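Putative uncharacterized protein Ta0848 (Thermoplasma acidophilum, PDB 4MN7) probably reduces free methionine-R-sulfoxide to methionine, as a type II free methionine-R-sulfoxide reductase built on a GAF domain. Local coordinates at residues A[26-31]-A[42-48]; A[69-73]-A[116-121]. The protein carries 1 engineered substitution. All blocks are in the same frame, centred on the assembly; numbering follows the deposited sequence.

Contact 1 (A[26-31]-A[42-48]); sequences DWVGFY and AFVGEKT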
ATOM      1  N   ASP A  26     -19.554  -1.351   5.776  1.00 35.50           N
ATOM      2  CA  ASP A  26     -19.908  -0.101   6.466  1.00 35.52           C
ATOM      3  C   ASP A  26     -18.843   0.503   7.364  1.00 39.90           C
ATOM      4  O   ASP A  26     -18.891   1.671   7.603  1.00 37.38           O
ATOM      5  CB  ASP A  26     -21.184  -0.316   7.286  1.00 43.05           C
ATOM      6  CG  ASP A  26     -22.376  -0.565   6.388  1.00 44.38           C
ATOM      7  OD1 ASP A  26     -22.571   0.328   5.562  1.00 43.50           O
ATOM      8  OD2 ASP A  26     -23.024  -1.628   6.440  1.00 38.47           O
ATOM      9  N   TRP A  27     -17.863  -0.295   7.818  1.00 39.77           N
ATOM     10  CA  TRP A  27     -16.756   0.153   8.624  1.00 33.24           C
ATOM     11  C   TRP A  27     -15.570  -0.712   8.219  1.00 31.12           C
ATOM     12  O   TRP A  27     -15.671  -1.915   8.126  1.00 35.33           O
ATOM     13  CB  TRP A  27     -17.076  -0.019  10.146  1.00 33.75           C
ATOM     14  CG  TRP A  27     -16.116   0.679  11.094  1.00 33.52           C
ATOM     15  CD1 TRP A  27     -16.163   1.948  11.511  1.00 35.95           C
ATOM     16  CD2 TRP A  27     -14.931   0.124  11.642  1.00 37.20           C
ATOM     17  NE1 TRP A  27     -15.111   2.232  12.317  1.00 33.72           N
ATOM     18  CE2 TRP A  27     -14.325   1.121  12.401  1.00 33.19           C
ATOM     19  CE3 TRP A  27     -14.326  -1.147  11.572  1.00 36.25           C
ATOM     20  CZ2 TRP A  27     -13.134   0.918  13.069  1.00 34.85           C
ATOM     21  CZ3 TRP A  27     -13.130  -1.356  12.243  1.00 37.60           C
ATOM     22  CH2 TRP A  27     -12.562  -0.339  13.001  1.00 36.83           C
ATOM     23  N   VAL A  28     -14.458  -0.074   7.946  1.00 34.01           N
ATOM     24  CA  VAL A  28     -13.236  -0.740   7.627  1.00 30.82           C
ATOM     25  C   VAL A  28     -12.098  -0.221   8.466  1.00 34.75           C
ATOM     26  O   VAL A  28     -11.875   0.972   8.542  1.00 34.70           O
ATOM     27  CB  VAL A  28     -12.903  -0.560   6.136  1.00 34.57           C
ATOM     28  CG1 VAL A  28     -11.660  -1.388   5.791  1.00 33.74           C
ATOM     29  CG2 VAL A  28     -14.090  -1.023   5.289  1.00 29.84           C
ATOM     30  N   GLY A  29     -11.377  -1.134   9.081  1.00 32.42           N
ATOM     31  CA  GLY A  29     -10.203  -0.780   9.860  1.00 36.28           C
ATOM     32  C   GLY A  29      -9.049  -1.747   9.802  1.00 33.26           C
ATOM     33  O   GLY A  29      -9.228  -2.945   9.578  1.00 31.76           O
ATOM     34  N   PHE A  30      -7.855  -1.192  10.021  1.00 33.09           N
ATOM     35  CA  PHE A  30      -6.681  -1.950  10.202  1.00 34.28           C
ATOM     36  C   PHE A  30      -6.258  -1.852  11.655  1.00 36.36           C
ATOM     37  O   PHE A  30      -5.940  -0.732  12.184  1.00 33.54           O
ATOM     38  CB  PHE A  30      -5.523  -1.482   9.346  1.00 34.43           C
ATOM     39  CG  PHE A  30      -5.634  -1.815   7.851  1.00 36.76           C
ATOM     40  CD1 PHE A  30      -6.549  -1.185   7.040  1.00 36.61           C
ATOM     41  CD2 PHE A  30      -4.753  -2.697   7.252  1.00 31.69           C
ATOM     42  CE1 PHE A  30      -6.617  -1.469   5.663  1.00 36.39           C
ATOM     43  CE2 PHE A  30      -4.804  -2.940   5.880  1.00 33.83           C
ATOM     44  CZ  PHE A  30      -5.754  -2.328   5.096  1.00 33.66           C
ATOM     45  N   TYR A  31      -6.198  -3.035  12.265  1.00 30.65           N
ATOM     46  CA  TYR A  31      -5.614  -3.203  13.563  1.00 34.34           C
ATOM     47  C   TYR A  31      -4.265  -3.819  13.405  1.00 32.88           C
ATOM     48  O   TYR A  31      -4.101  -4.737  12.597  1.00 31.06           O
ATOM     49  CB  TYR A  31      -6.458  -4.120  14.441  1.00 31.81           C
ATOM     50  CG  TYR A  31      -7.719  -3.477  14.958  1.00 33.81           C
ATOM     51  CD1 TYR A  31      -7.711  -2.752  16.148  1.00 34.20           C
ATOM     52  CD2 TYR A  31      -8.912  -3.627  14.289  1.00 34.82           C
ATOM     53  CE1 TYR A  31      -8.841  -2.142  16.612  1.00 36.62           C
ATOM     54  CE2 TYR A  31     -10.071  -3.071  14.773  1.00 39.44           C
ATOM     55  CZ  TYR A  31     -10.026  -2.318  15.948  1.00 41.11           C
ATOM     56  OH  TYR A  31     -11.178  -1.734  16.431  1.00 32.51           O
ATOM     57  N   ALA A  42      -5.705   2.737  11.267  1.00 34.11           N
ATOM     58  CA  ALA A  42      -6.442   3.417  10.225  1.00 33.48           C
ATOM     59  C   ALA A  42      -7.811   2.814  10.153  1.00 32.82           C
ATOM     60  O   ALA A  42      -7.996   1.585  10.382  1.00 35.12           O
ATOM     61  CB  ALA A  42      -5.726   3.287   8.864  1.00 37.34           C
ATOM     62  N   PHE A  43      -8.783   3.658   9.819  1.00 32.96           N
ATOM     63  CA  PHE A  43     -10.156   3.222   9.546  1.00 38.16           C
ATOM     64  C   PHE A  43     -10.972   4.241   8.772  1.00 39.96           C
ATOM     65  O   PHE A  43     -10.706   5.420   8.843  1.00 39.25           O
ATOM     66  CB  PHE A  43     -10.936   2.983  10.850  1.00 42.02           C
ATOM     67  CG  PHE A  43     -11.287   4.244  11.576  1.00 38.22           C
ATOM     68  CD1 PHE A  43     -10.306   4.955  12.264  1.00 41.62           C
ATOM     69  CD2 PHE A  43     -12.575   4.704  11.579  1.00 42.14           C
ATOM     70  CE1 PHE A  43     -10.606   6.134  12.907  1.00 46.60           C
ATOM     71  CE2 PHE A  43     -12.909   5.864  12.236  1.00 46.36           C
ATOM     72  CZ  PHE A  43     -11.916   6.601  12.885  1.00 47.25           C
ATOM     73  N   VAL A  44     -12.019   3.769   8.126  1.00 37.21           N
ATOM     74  CA  VAL A  44     -13.055   4.640   7.610  1.00 40.77           C
ATOM     75  C   VAL A  44     -14.367   4.192   8.145  1.00 39.29           C
ATOM     76  O   VAL A  44     -14.670   2.984   8.195  1.00 38.09           O
ATOM     77  CB  VAL A  44     -13.079   4.631   6.058  1.00 44.90           C
ATOM     78  CG1 VAL A  44     -14.267   5.410   5.532  1.00 55.96           C
ATOM     79  CG2 VAL A  44     -11.823   5.312   5.532  1.00 41.66           C
ATOM     80  N   GLY A  45     -15.160   5.184   8.540  1.00 39.97           N
ATOM     81  CA  GLY A  45     -16.523   4.981   9.045  1.00 34.72           C
ATOM     82  C   GLY A  45     -16.690   5.688  10.390  1.00 36.40           C
ATOM     83  O   GLY A  45     -15.861   6.505  10.773  1.00 45.60           O
ATOM     84  N   GLU A  46     -17.725   5.312  11.124  1.00 42.19           N
ATOM     85  CA  GLU A  46     -18.026   5.862  12.460  1.00 48.18           C
ATOM     86  C   GLU A  46     -16.904   5.544  13.474  1.00 53.80           C
ATOM     87  O   GLU A  46     -16.213   4.515  13.373  1.00 49.01           O
ATOM     88  CB  GLU A  46     -19.311   5.167  12.894  1.00 56.09           C
ATOM     89  CG  GLU A  46     -20.211   5.767  13.947  1.00 65.67           C
ATOM     90  CD  GLU A  46     -21.242   4.718  14.395  1.00 69.56           C
ATOM     91  OE1 GLU A  46     -21.475   3.735  13.631  1.00 68.61           O
ATOM     92  OE2 GLU A  46     -21.791   4.830  15.511  1.00 64.95           O
ATOM     93  N   LYS A  47     -16.755   6.405  14.475  1.00 56.60           N
ATOM     94  CA  LYS A  47     -15.771   6.231  15.540  1.00 49.75           C
ATOM     95  C   LYS A  47     -16.011   5.012  16.351  1.00 46.25           C
ATOM     96  O   LYS A  47     -17.144   4.735  16.746  1.00 49.11           O
ATOM     97  CB  LYS A  47     -15.808   7.387  16.512  1.00 59.03           C
ATOM     98  CG  LYS A  47     -14.633   8.319  16.340  1.00 75.22           C
ATOM     99  CD  LYS A  47     -14.297   8.979  17.665  1.00 87.91           C
ATOM    100  CE  LYS A  47     -13.091   9.888  17.544  1.00 97.18           C
ATOM    101  NZ  LYS A  47     -13.087  10.854  18.680  1.00110.36           N
ATOM    102  N   THR A  48     -14.961   4.258  16.628  1.00 39.91           N
ATOM    103  CA  THR A  48     -15.145   3.074  17.490  1.00 43.24           C
ATOM    104  C   THR A  48     -14.566   3.380  18.845  1.00 39.79           C
ATOM    105  O   THR A  48     -13.663   4.195  18.961  1.00 43.24           O
ATOM    106  CB  THR A  48     -14.511   1.776  16.953  1.00 44.89           C
ATOM    107  OG1 THR A  48     -14.762   0.683  17.890  1.00 40.37           O
ATOM    108  CG2 THR A  48     -13.002   1.917  16.756  1.00 43.04           C
TER
HETATM  109  O   HOH W   1     -19.345   3.018   9.959  1.00 42.41           O
HETATM  110  O   HOH W   2     -14.257  -1.438  16.182  1.00 54.19           O
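Val28 and Val44 face each other as a hydrogen-bonded antiparallel pair: Val28 N donates to Val44 O at 3.1 Å, and Val44 N returns the bond to Val28 O at 2.8 Å. Phe30 N repeats the pattern with Ala42 O at 2.8 Å. Between these pairs, Gly29 and Phe43 form a non-hydrogen-bonded pair.

The side-chain bond belongs to Trp27. Its NE1 reaches Glu46 O at 2.7 Å, a short but bent bond (130° at the hydrogen) whose acceptor is tilted slightly from the indole plane. With CG anti to the backbone N (chi1 -168°), the indole lies across to the turn after strand 37-44 and satisfies a carbonyl beyond the ladder. A water adds a further bridge, taking a hydrogen bond from Glu46 N and giving one to Asp26 O.

Apolar contacts flank the indole. Phe43 lies nearly parallel to its five-membered ring, but slid so far aside that the rings scarcely overlap; CZ2 of Trp27 instead meets Phe43 CB at 3.7 Å and Thr48 CG2 at 3.8 Å. Phe85 also packs on the indole. Glycine suits two backbone positions beside the indole: a CB on Gly29 would strike Trp27 CH2, and one on Gly45 would strike Trp27 CD1 and, at its backbone angles, the preceding carbonyl O.

Opposite the Phe43 face of the sheet lie Val28, Phe30, Ala42 and Val44, the last three touching helix 2-21. This GAF hairpin thus combines a backbone ladder with a tryptophan whose carbon frame packs beside Phe43 and Thr48 while its one polar side-chain atom fastens the following turn.

Contact 2 (A[69-73]-A[116-121]); sequences IVNEY and FSKEDE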
ATOM      1  N   ILE A  69      -9.185 -16.308   8.847  1.00 35.59           N
ATOM      2  CA  ILE A  69     -10.337 -15.450   8.726  1.00 34.96           C
ATOM      3  C   ILE A  69     -11.384 -15.828   9.740  1.00 37.55           C
ATOM      4  O   ILE A  69     -11.652 -17.001   9.978  1.00 33.47           O
ATOM      5  CB  ILE A  69     -10.962 -15.563   7.340  1.00 37.22           C
ATOM      6  CG1 ILE A  69     -10.060 -14.858   6.308  1.00 40.30           C
ATOM      7  CG2 ILE A  69     -12.332 -14.914   7.292  1.00 38.83           C
ATOM      8  CD1 ILE A  69     -10.434 -15.106   4.881  1.00 35.98           C
ATOM      9  N   VAL A  70     -12.008 -14.818  10.323  1.00 33.63           N
ATOM     10  CA  VAL A  70     -13.166 -15.070  11.196  1.00 34.09           C
ATOM     11  C   VAL A  70     -14.278 -14.301  10.537  1.00 34.56           C
ATOM     12  O   VAL A  70     -14.179 -13.067  10.335  1.00 38.24           O
ATOM     13  CB  VAL A  70     -12.906 -14.593  12.624  1.00 36.45           C
ATOM     14  CG1 VAL A  70     -14.187 -14.636  13.459  1.00 46.26           C
ATOM     15  CG2 VAL A  70     -11.881 -15.533  13.250  1.00 40.16           C
ATOM     16  N   ASN A  71     -15.361 -14.986  10.257  1.00 34.76           N
ATOM     17  CA  ASN A  71     -16.466 -14.354   9.518  1.00 41.18           C
ATOM     18  C   ASN A  71     -17.720 -14.657  10.267  1.00 45.21           C
ATOM     19  O   ASN A  71     -18.164 -15.780  10.183  1.00 44.16           O
ATOM     20  CB  ASN A  71     -16.566 -14.912   8.093  1.00 39.42           C
ATOM     21  CG  ASN A  71     -17.686 -14.251   7.253  1.00 44.20           C
ATOM     22  OD1 ASN A  71     -18.547 -13.512   7.769  1.00 41.53           O
ATOM     23  ND2 ASN A  71     -17.719 -14.589   5.943  1.00 45.50           N
ATOM     24  N   GLU A  72     -18.271 -13.662  10.991  1.00 43.98           N
ATOM     25  CA  GLU A  72     -19.538 -13.824  11.731  1.00 39.64           C
ATOM     26  C   GLU A  72     -20.705 -13.347  10.863  1.00 37.78           C
ATOM     27  O   GLU A  72     -20.840 -12.168  10.574  1.00 40.12           O
ATOM     28  CB  GLU A  72     -19.488 -13.058  13.035  1.00 40.57           C
ATOM     29  CG  GLU A  72     -20.806 -13.018  13.753  1.00 43.75           C
ATOM     30  CD  GLU A  72     -21.311 -14.436  14.032  1.00 48.30           C
ATOM     31  OE1 GLU A  72     -22.427 -14.819  13.570  1.00 49.57           O
ATOM     32  OE2 GLU A  72     -20.551 -15.189  14.673  1.00 54.88           O
ATOM     33  N   TYR A  73     -21.525 -14.292  10.424  1.00 44.64           N
ATOM     34  CA  TYR A  73     -22.684 -14.036   9.536  1.00 46.93           C
ATOM     35  C   TYR A  73     -23.860 -13.338  10.244  1.00 47.17           C
ATOM     36  O   TYR A  73     -24.686 -12.658   9.574  1.00 43.46           O
ATOM     37  CB  TYR A  73     -23.222 -15.379   9.014  1.00 53.31           C
ATOM     38  CG  TYR A  73     -22.163 -16.244   8.350  1.00 65.26           C
ATOM     39  CD1 TYR A  73     -21.687 -15.957   7.021  1.00 81.26           C
ATOM     40  CD2 TYR A  73     -21.619 -17.360   9.026  1.00 76.30           C
ATOM     41  CE1 TYR A  73     -20.712 -16.763   6.401  1.00 74.30           C
ATOM     42  CE2 TYR A  73     -20.632 -18.164   8.420  1.00 84.06           C
ATOM     43  CZ  TYR A  73     -20.178 -17.863   7.124  1.00 85.57           C
ATOM     44  OH  TYR A  73     -19.214 -18.674   6.566  1.00 93.23           O
ATOM     45  N   PHE A 116     -20.660 -11.211   3.959  1.00 38.11           N
ATOM     46  CA  PHE A 116     -19.324 -11.604   3.519  1.00 40.94           C
ATOM     47  C   PHE A 116     -19.329 -13.038   3.021  1.00 43.48           C
ATOM     48  O   PHE A 116     -19.453 -13.999   3.781  1.00 47.77           O
ATOM     49  CB  PHE A 116     -18.348 -11.424   4.656  1.00 39.44           C
ATOM     50  CG  PHE A 116     -18.353 -10.033   5.206  1.00 37.73           C
ATOM     51  CD1 PHE A 116     -17.877  -8.990   4.481  1.00 34.28           C
ATOM     52  CD2 PHE A 116     -18.883  -9.772   6.454  1.00 35.56           C
ATOM     53  CE1 PHE A 116     -17.884  -7.689   4.980  1.00 35.82           C
ATOM     54  CE2 PHE A 116     -18.905  -8.465   6.953  1.00 34.23           C
ATOM     55  CZ  PHE A 116     -18.408  -7.420   6.215  1.00 38.39           C
ATOM     56  N   SER A 117     -19.260 -13.165   1.714  1.00 41.65           N
ATOM     57  CA  SER A 117     -19.288 -14.478   1.065  1.00 43.98           C
ATOM     58  C   SER A 117     -17.850 -15.012   0.910  1.00 41.17           C
ATOM     59  O   SER A 117     -16.866 -14.333   1.272  1.00 45.46           O
ATOM     60  CB  SER A 117     -19.938 -14.309  -0.330  1.00 45.87           C
ATOM     61  OG  SER A 117     -19.176 -13.393  -1.136  1.00 52.32           O
ATOM     62  N   LYS A 118     -17.720 -16.200   0.359  1.00 39.70           N
ATOM     63  CA  LYS A 118     -16.427 -16.820   0.061  1.00 36.72           C
ATOM     64  C   LYS A 118     -15.608 -15.976  -0.874  1.00 34.26           C
ATOM     65  O   LYS A 118     -14.408 -15.883  -0.691  1.00 35.36           O
ATOM     66  CB  LYS A 118     -16.569 -18.193  -0.595  1.00 45.98           C
ATOM     67  CG  LYS A 118     -17.257 -19.225   0.248  1.00 60.29           C
ATOM     68  CD  LYS A 118     -16.333 -19.767   1.320  1.00 73.38           C
ATOM     69  CE  LYS A 118     -17.127 -20.462   2.441  1.00 79.25           C
ATOM     70  NZ  LYS A 118     -16.270 -20.547   3.662  1.00 81.74           N
ATOM     71  N   GLU A 119     -16.262 -15.356  -1.846  1.00 35.30           N
ATOM     72  CA  GLU A 119     -15.610 -14.412  -2.790  1.00 40.97           C
ATOM     73  C   GLU A 119     -14.916 -13.286  -1.987  1.00 39.04           C
ATOM     74  O   GLU A 119     -13.769 -12.970  -2.208  1.00 35.34           O
ATOM     75  CB  GLU A 119     -16.667 -13.833  -3.762  1.00 42.12           C
ATOM     76  CG  GLU A 119     -16.223 -12.664  -4.643  1.00 55.25           C
ATOM     77  CD  GLU A 119     -17.356 -11.942  -5.423  1.00 61.73           C
ATOM     78  OE1 GLU A 119     -18.578 -12.200  -5.189  1.00 66.02           O
ATOM     79  OE2 GLU A 119     -17.021 -11.079  -6.287  1.00 66.43           O
ATOM     80  N   ASP A 120     -15.627 -12.718  -1.033  1.00 39.45           N
ATOM     81  CA  ASP A 120     -15.104 -11.649  -0.167  1.00 36.49           C
ATOM     82  C   ASP A 120     -13.922 -12.101   0.665  1.00 35.42           C
ATOM     83  O   ASP A 120     -12.921 -11.389   0.840  1.00 33.21           O
ATOM     84  CB  ASP A 120     -16.201 -11.197   0.841  1.00 42.19           C
ATOM     85  CG  ASP A 120     -17.337 -10.418   0.199  1.00 42.30           C
ATOM     86  OD1 ASP A 120     -17.111  -9.325  -0.376  1.00 43.67           O
ATOM     87  OD2 ASP A 120     -18.490 -10.925   0.273  1.00 51.60           O
ATOM     88  N   GLU A 121     -14.047 -13.271   1.225  1.00 35.01           N
ATOM     89  CA  GLU A 121     -12.992 -13.839   1.948  1.00 37.26           C
ATOM     90  C   GLU A 121     -11.724 -13.930   1.155  1.00 37.71           C
ATOM     91  O   GLU A 121     -10.661 -13.547   1.647  1.00 38.66           O
ATOM     92  CB  GLU A 121     -13.367 -15.242   2.454  1.00 40.47           C
ATOM     93  CG  GLU A 121     -14.416 -15.198   3.519  1.00 42.37           C
ATOM     94  CD  GLU A 121     -14.739 -16.559   4.143  1.00 47.68           C
ATOM     95  OE1 GLU A 121     -14.058 -17.570   3.851  1.00 48.62           O
ATOM     96  OE2 GLU A 121     -15.699 -16.593   4.958  1.00 48.17           O
TER
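Asn71 meets Phe116 and Glu121 through the two N-H groups of one amide nitrogen. ND2 donates to Glu121 OE2 at 3.0 Å in a nearly straight bond (172°), and to Phe116 O at 2.8 Å. Both acceptors lie almost in the amide plane, so the pair of bonds fixes the rotation of the amide. The acceptors are met differently: the carboxylate oxygen offers its anti lone pair, whereas ND2 stands well above the carbonyl plane of Phe116. OD1 is turned toward the Phe116 side chain, 4.0 Å from CD2 at the ring edge, and is buried without a polar partner. A leucine in place of Asn71 would probably leave Phe116 O and Glu121 OE2 without their shared donor, leaving the carboxylate freer to turn.

Beside these bonds, Ile69 CD1 lies 3.8 Å from Glu121 CB, covering the aliphatic base of the glutamate. Glu121 can reach the strand because its chain is extended beyond CG (chi2 -175°); Lys118 NZ makes a long salt bridge of 3.7 Å to its other oxygen, OE1.

The next shell holds the helix start in place. Ser117 is the N-cap, and Asp120 OD2 accepts from both Ser117 N (2.8 Å) and Ser117 OG (2.9 Å); the first of these, from the N-cap backbone N-H to the side chain three residues on, is one half of a capping box. Asp120 OD1 is in turn bound by Tyr25 OH, and the Phe116 ring packs against Tyr25 and on Ile92 and Ile108 of the sheet. An asparagine on strand 70-72, outermost within this chain, thus ties the edge of the GAF domain's antiparallel sheet to the capped N terminus of its C-terminal helix 118-136.

After helix 2-21 the chain enters strand 27-34, turns, and comes back along strand 37-44; contact 1 closes this ten-residue excursion as a beta hairpin. After the short strand 52-53 the chain crosses to the opposite edge of the sheet by way of helix 59-66 and lays down strand 70-72, where contact 2 opens. That contact closes only after strands 90-98 and 101-110 have been added, when helix 118-136 begins beside the edge strand. The two loops follow in series and neither nest nor cross. Their centres are about 17 Å apart and they do not touch, but both belong to one sheet: contact 1 joins two of its neighbouring strands, contact 2 its border to the last helix.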